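Local coordinates for protein endo-beta-1,4-glucanase (Ampullaria crossean, PDB 5XBU) that probably hydrolyses internal beta-1,4-glucosidic bonds of cellulose, at residues K94-M107 and L153-C167. Sequence-based numbering, arbitrary orientation. Where two conformers were deposited one is given.
Sequences KGGAPPNHNPVVFM and LHWDNPEVTWEEVPC
Leu153 meets Val104 tip to tip, its CD2 lying 3.8 Å from Val104 CG2, while its other methyl, CD1, sits over the centre of one face of the Trp155 indole and close to the Phe106 ring. A forked aliphatic side chain suits this corner because both methyls reach Val104 while CD1 also serves the two rings. His154 crosses Pro99 at about a right angle; Pro99 CG and CD pack mainly on His154 CB, with CG also coming near the imidazole obliquely. Trp155 is buried in the bend of 94-107: its CZ2 is 3.7 Å from Val104 CG2, CZ3 meets Phe106 CE1, with the six-membered rings inclined at 47°, and CD1 lies near Pro98 CB. Pro158 CG lies over the face opposite Leu153, offset toward the rim. At the polar edge of the indole, water 3 accepts from NE1 at 2.9 Å and can donate to Asn102 O or to Asn100 OD1, the acceptor of an Asx turn, with more acceptors around it than it has protons. With an alanine here the indole and its N-H are gone, which would probably open a gap between Leu153 and Pro158 and leave the water without a donor on that side. The packing fits the double-psi beta-barrel of this family, joining the loop that leads into strand 104-108 to the one that leads into strand 160-165; strand 81-86 pairs with both strands. Asp156 O accepts from Gly96 N at 3.0 Å. It also lies 3.2 Å from Gly95 CA, where a CB would clash, and Gly95's backbone angles themselves call for glycine. With CG anti to the carbonyl carbon (chi1 -56°), the Asn157 amide is placed so that ND2 donates in its own amide plane to Lys94 O (2.9 Å), approaching from above the carbonyl plane. Further along, Val165 CG2 touches Val105 CG1 at 3.9 Å, and Cys167 SG, disulfide-bonded to Cys81, rests 4.1 Å from Met107 SD.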
loop_
_atom_site.group_PDB
_atom_site.type_symbol
_atom_site.label_atom_id
_atom_site.label_comp_id
_atom_site.label_asym_id
_atom_site.label_seq_id
_atom_site.Cartn_x
_atom_site.Cartn_y
_atom_site.Cartn_z
ATOM N N LYS A 94 3.156 2.439 -17.439
ATOM C CA LYS A 94 2.978 1.569 -16.284
ATOM C C LYS A 94 1.753 1.974 -15.473
ATOM O O LYS A 94 1.732 1.826 -14.242
ATOM C CB LYS A 94 4.252 1.558 -15.453
ATOM C CG LYS A 94 5.369 0.926 -16.258
ATOM C CD LYS A 94 6.691 0.916 -15.582
ATOM C CE LYS A 94 7.649 0.038 -16.363
ATOM N NZ LYS A 94 9.037 0.375 -16.043
ATOM N N GLY A 95 0.731 2.476 -16.145
ATOM C CA GLY A 95 -0.482 2.894 -15.478
ATOM C C GLY A 95 -1.236 3.847 -16.381
ATOM O O GLY A 95 -0.918 3.985 -17.559
ATOM N N GLY A 96 -2.243 4.498 -15.803
ATOM C CA GLY A 96 -3.012 5.493 -16.536
ATOM C C GLY A 96 -3.756 6.378 -15.565
ATOM O O GLY A 96 -3.731 6.172 -14.346
ATOM N N ALA A 97 -4.430 7.390 -16.140
ATOM C CA ALA A 97 -5.123 8.392 -15.346
ATOM C C ALA A 97 -6.505 7.870 -14.975
ATOM O O ALA A 97 -7.264 7.458 -15.862
ATOM C CB ALA A 97 -5.252 9.705 -16.135
ATOM N N PRO A 98 -6.895 7.906 -13.710
ATOM C CA PRO A 98 -8.157 7.283 -13.320
ATOM C C PRO A 98 -9.342 8.166 -13.669
ATOM O O PRO A 98 -9.186 9.373 -13.931
ATOM C CB PRO A 98 -8.010 7.116 -11.804
ATOM C CG PRO A 98 -7.096 8.234 -11.427
ATOM C CD PRO A 98 -6.102 8.325 -12.533
ATOM N N PRO A 99 -10.554 7.598 -13.668
ATOM C CA PRO A 99 -11.745 8.382 -14.048
ATOM C C PRO A 99 -12.140 9.451 -13.047
ATOM O O PRO A 99 -12.783 10.435 -13.435
ATOM C CB PRO A 99 -12.840 7.309 -14.157
ATOM C CG PRO A 99 -12.351 6.207 -13.234
ATOM C CD PRO A 99 -10.880 6.167 -13.496
ATOM N N ASN A 100 -11.777 9.296 -11.778
ATOM C CA ASN A 100 -12.054 10.294 -10.762
ATOM C C ASN A 100 -10.950 10.219 -9.725
ATOM O O ASN A 100 -10.097 9.325 -9.761
ATOM C CB ASN A 100 -13.440 10.140 -10.153
ATOM C CG ASN A 100 -13.557 8.866 -9.344
ATOM O OD1 ASN A 100 -12.825 8.666 -8.382
ATOM N ND2 ASN A 100 -14.428 7.984 -9.757
ATOM N N HIS A 101 -10.955 11.204 -8.835
ATOM C CA HIS A 101 -9.959 11.289 -7.764
ATOM C C HIS A 101 -10.572 11.062 -6.393
ATOM O O HIS A 101 -10.064 11.566 -5.393
ATOM C CB HIS A 101 -9.199 12.609 -7.810
ATOM C CG HIS A 101 -8.502 12.851 -9.103
ATOM N ND1 HIS A 101 -7.923 14.059 -9.414
ATOM C CD2 HIS A 101 -8.290 12.039 -10.167
ATOM C CE1 HIS A 101 -7.390 13.975 -10.618
ATOM N NE2 HIS A 101 -7.603 12.767 -11.106
ATOM N N ASN A 102 -11.640 10.298 -6.308
ATOM C CA ASN A 102 -12.200 9.994 -5.003
ATOM C C ASN A 102 -11.137 9.291 -4.154
ATOM O O ASN A 102 -10.492 8.347 -4.629
ATOM C CB ASN A 102 -13.373 9.008 -5.127
ATOM C CG ASN A 102 -14.569 9.548 -5.860
ATOM O OD1 ASN A 102 -14.761 10.751 -6.013
ATOM N ND2 ASN A 102 -15.393 8.632 -6.338
ATOM N N PRO A 103 -10.955 9.696 -2.902
ATOM C CA PRO A 103 -10.002 9.006 -2.034
ATOM C C PRO A 103 -10.548 7.650 -1.624
ATOM O O PRO A 103 -11.755 7.402 -1.626
ATOM C CB PRO A 103 -9.890 9.935 -0.828
ATOM C CG PRO A 103 -11.165 10.696 -0.789
ATOM C CD PRO A 103 -11.650 10.796 -2.212
ATOM N N VAL A 104 -9.630 6.757 -1.289
ATOM C CA VAL A 104 -9.999 5.441 -0.779
ATOM C C VAL A 104 -9.052 5.094 0.364
ATOM O O VAL A 104 -7.844 5.303 0.265
ATOM C CB VAL A 104 -9.955 4.364 -1.888
ATOM C CG1 VAL A 104 -10.389 3.030 -1.354
ATOM C CG2 VAL A 104 -10.836 4.749 -3.101
ATOM N N VAL A 105 -9.615 4.565 1.435
ATOM C CA VAL A 105 -8.872 4.113 2.608
ATOM C C VAL A 105 -8.609 2.618 2.495
ATOM O O VAL A 105 -9.531 1.824 2.270
ATOM C CB VAL A 105 -9.618 4.460 3.906
ATOM C CG1 VAL A 105 -8.900 3.883 5.141
ATOM C CG2 VAL A 105 -9.821 5.965 4.063
ATOM N N PHE A 106 -7.348 2.230 2.694
ATOM C CA PHE A 106 -6.925 0.839 2.662
ATOM C C PHE A 106 -6.299 0.477 4.002
ATOM O O PHE A 106 -5.571 1.280 4.599
ATOM C CB PHE A 106 -5.883 0.584 1.579
ATOM C CG PHE A 106 -6.394 0.826 0.179
ATOM C CD1 PHE A 106 -6.428 2.109 -0.331
ATOM C CD2 PHE A 106 -6.849 -0.221 -0.608
ATOM C CE1 PHE A 106 -6.918 2.352 -1.611
ATOM C CE2 PHE A 106 -7.345 0.004 -1.888
ATOM C CZ PHE A 106 -7.377 1.305 -2.374
ATOM N N MET A 107 -6.503 -0.755 4.446
ATOM C CA MET A 107 -5.849 -1.263 5.649
ATOM C C MET A 107 -4.661 -2.140 5.293
ATOM O O MET A 107 -4.735 -2.986 4.396
ATOM C CB MET A 107 -6.853 -2.039 6.510
ATOM C CG MET A 107 -6.252 -2.463 7.861
ATOM S SD MET A 107 -7.500 -3.004 9.038
ATOM C CE MET A 107 -7.988 -4.577 8.302
ATOM N N LEU A 153 -12.731 0.484 -8.827
ATOM C CA LEU A 153 -12.302 1.872 -8.722
ATOM C C LEU A 153 -11.806 2.416 -10.057
ATOM O O LEU A 153 -11.640 3.633 -10.189
ATOM C CB LEU A 153 -11.146 2.005 -7.701
ATOM C CG LEU A 153 -11.424 1.553 -6.266
ATOM C CD1 LEU A 153 -10.139 1.534 -5.474
ATOM C CD2 LEU A 153 -12.459 2.425 -5.576
ATOM N N HIS A 154 -11.496 1.530 -11.011
ATOM C CA HIS A 154 -10.861 1.879 -12.285
ATOM C C HIS A 154 -9.490 2.501 -12.071
ATOM O O HIS A 154 -9.068 3.398 -12.802
ATOM C CB HIS A 154 -11.756 2.733 -13.167
ATOM C CG HIS A 154 -13.088 2.110 -13.383
ATOM N ND1 HIS A 154 -13.245 0.921 -14.058
ATOM C CD2 HIS A 154 -14.314 2.444 -12.922
ATOM C CE1 HIS A 154 -14.520 0.583 -14.064
ATOM N NE2 HIS A 154 -15.193 1.492 -13.379
ATOM N N TRP A 155 -8.782 2.007 -11.062
ATOM C CA TRP A 155 -7.427 2.458 -10.778
ATOM C C TRP A 155 -6.452 1.561 -11.528
ATOM O O TRP A 155 -6.400 0.346 -11.278
ATOM C CB TRP A 155 -7.145 2.381 -9.282
ATOM C CG TRP A 155 -7.735 3.477 -8.454
ATOM C CD1 TRP A 155 -8.712 4.361 -8.822
ATOM C CD2 TRP A 155 -7.383 3.813 -7.103
ATOM N NE1 TRP A 155 -8.992 5.226 -7.792
ATOM C CE2 TRP A 155 -8.189 4.903 -6.717
ATOM C CE3 TRP A 155 -6.437 3.311 -6.197
ATOM C CZ2 TRP A 155 -8.092 5.498 -5.462
ATOM C CZ3 TRP A 155 -6.333 3.909 -4.965
ATOM C CH2 TRP A 155 -7.137 4.995 -4.598
ATOM N N ASP A 156 -5.688 2.154 -12.435
ATOM C CA ASP A 156 -4.619 1.494 -13.171
ATOM C C ASP A 156 -3.301 2.103 -12.683
ATOM O O ASP A 156 -2.763 3.053 -13.257
ATOM C CB ASP A 156 -4.797 1.681 -14.659
ATOM C CG ASP A 156 -3.724 0.988 -15.466
ATOM O OD1 ASP A 156 -2.935 0.188 -14.911
ATOM O OD2 ASP A 156 -3.671 1.256 -16.674
ATOM N N ASN A 157 -2.795 1.544 -11.586
ATOM C CA ASN A 157 -1.564 1.991 -10.953
ATOM C C ASN A 157 -1.484 3.513 -10.780
ATOM O O ASN A 157 -0.461 4.119 -11.107
ATOM C CB ASN A 157 -0.339 1.489 -11.704
ATOM C CG ASN A 157 -0.282 0.009 -11.881
ATOM O OD1 ASN A 157 -1.009 -0.744 -11.247
ATOM N ND2 ASN A 157 0.637 -0.433 -12.750
ATOM N N PRO A 158 -2.521 4.152 -10.249
ATOM C CA PRO A 158 -2.454 5.613 -10.149
ATOM C C PRO A 158 -1.392 6.067 -9.166
ATOM O O PRO A 158 -1.133 5.432 -8.134
ATOM C CB PRO A 158 -3.841 5.997 -9.632
ATOM C CG PRO A 158 -4.294 4.767 -8.872
ATOM C CD PRO A 158 -3.781 3.639 -9.697
ATOM N N GLU A 159 -0.843 7.237 -9.459
ATOM C CA GLU A 159 -0.106 8.041 -8.490
ATOM C C GLU A 159 -1.085 8.625 -7.481
ATOM O O GLU A 159 -2.171 9.094 -7.852
ATOM C CB GLU A 159 0.586 9.184 -9.257
ATOM C CG GLU A 159 1.461 10.092 -8.419
ATOM C CD GLU A 159 2.035 11.219 -9.282
ATOM O OE1 GLU A 159 3.279 11.309 -9.424
ATOM O OE2 GLU A 159 1.226 12.017 -9.809
ATOM N N VAL A 160 -0.716 8.601 -6.197
ATOM C CA VAL A 160 -1.604 9.090 -5.154
ATOM C C VAL A 160 -0.801 9.926 -4.167
ATOM O O VAL A 160 0.417 9.778 -4.049
ATOM C CB VAL A 160 -2.303 7.932 -4.399
ATOM C CG1 VAL A 160 -3.105 7.057 -5.377
ATOM C CG2 VAL A 160 -1.271 7.057 -3.664
ATOM N N THR A 161 -1.497 10.777 -3.423
ATOM C CA THR A 161 -0.980 11.240 -2.150
ATOM C C THR A 161 -1.452 10.286 -1.055
ATOM O O THR A 161 -2.500 9.646 -1.188
ATOM C CB THR A 161 -1.370 12.682 -1.827
ATOM O OG1 THR A 161 -2.792 12.825 -1.784
ATOM C CG2 THR A 161 -0.760 13.655 -2.844
ATOM N N TRP A 162 -0.651 10.161 0.013
ATOM C CA TRP A 162 -0.951 9.170 1.035
ATOM C C TRP A 162 -0.839 9.782 2.422
ATOM O O TRP A 162 0.006 10.649 2.687
ATOM C CB TRP A 162 -0.036 7.927 0.907
ATOM C CG TRP A 162 1.334 8.068 1.537
ATOM C CD1 TRP A 162 2.469 8.667 1.048
ATOM C CD2 TRP A 162 1.698 7.560 2.831
ATOM N NE1 TRP A 162 3.481 8.580 1.956
ATOM C CE2 TRP A 162 3.033 7.912 3.059
ATOM C CE3 TRP A 162 1.011 6.842 3.819
ATOM C CZ2 TRP A 162 3.703 7.552 4.214
ATOM C CZ3 TRP A 162 1.666 6.479 4.947
ATOM C CH2 TRP A 162 3.009 6.847 5.144
ATOM N N GLU A 163 -1.697 9.316 3.329
ATOM C CA GLU A 163 -1.532 9.643 4.739
ATOM C C GLU A 163 -2.144 8.546 5.574
ATOM O O GLU A 163 -3.074 7.868 5.143
ATOM C CB GLU A 163 -2.175 10.966 5.165
ATOM C CG GLU A 163 -3.654 11.010 4.852
ATOM C CD GLU A 163 -4.375 12.254 5.375
ATOM O OE1 GLU A 163 -5.517 12.511 4.942
ATOM O OE2 GLU A 163 -3.820 12.956 6.225
ATOM N N GLU A 164 -1.632 8.382 6.778
ATOM C CA GLU A 164 -2.245 7.459 7.730
ATOM C C GLU A 164 -3.492 8.102 8.310
ATOM O O GLU A 164 -3.518 9.302 8.588
ATOM C CB GLU A 164 -1.317 7.135 8.879
ATOM C CG GLU A 164 -0.368 6.058 8.565
ATOM C CD GLU A 164 0.495 5.626 9.750
ATOM O OE1 GLU A 164 0.180 5.883 10.945
ATOM O OE2 GLU A 164 1.493 4.967 9.457
ATOM N N VAL A 165 -4.528 7.298 8.504
ATOM C CA VAL A 165 -5.786 7.767 9.075
ATOM C C VAL A 165 -6.294 6.698 10.028
ATOM O O VAL A 165 -5.967 5.515 9.882
ATOM C CB VAL A 165 -6.846 8.030 7.970
ATOM C CG1 VAL A 165 -6.378 9.096 7.019
ATOM C CG2 VAL A 165 -7.156 6.765 7.165
ATOM N N PRO A 166 -7.131 7.072 10.984
ATOM C CA PRO A 166 -7.813 6.043 11.771
ATOM C C PRO A 166 -8.597 5.110 10.858
ATOM O O PRO A 166 -9.232 5.533 9.892
ATOM C CB PRO A 166 -8.754 6.849 12.672
ATOM C CG PRO A 166 -8.194 8.207 12.694
ATOM C CD PRO A 166 -7.501 8.435 11.399
ATOM N N CYS A 167 -8.580 3.821 11.164
ATOM C CA CYS A 167 -9.329 2.885 10.335
ATOM C C CYS A 167 -10.830 3.057 10.520
ATOM O O CYS A 167 -11.305 3.275 11.634
ATOM C CB CYS A 167 -8.978 1.430 10.644
ATOM S SG CYS A 167 -7.310 0.949 10.150
HETATM O O HOH W 1 1.855 4.074 -12.545
HETATM O O HOH W 2 -5.914 4.835 -13.199
HETATM O O HOH W 3 -11.030 7.068 -6.957
HETATM O O HOH W 4 -11.115 6.630 -10.324
#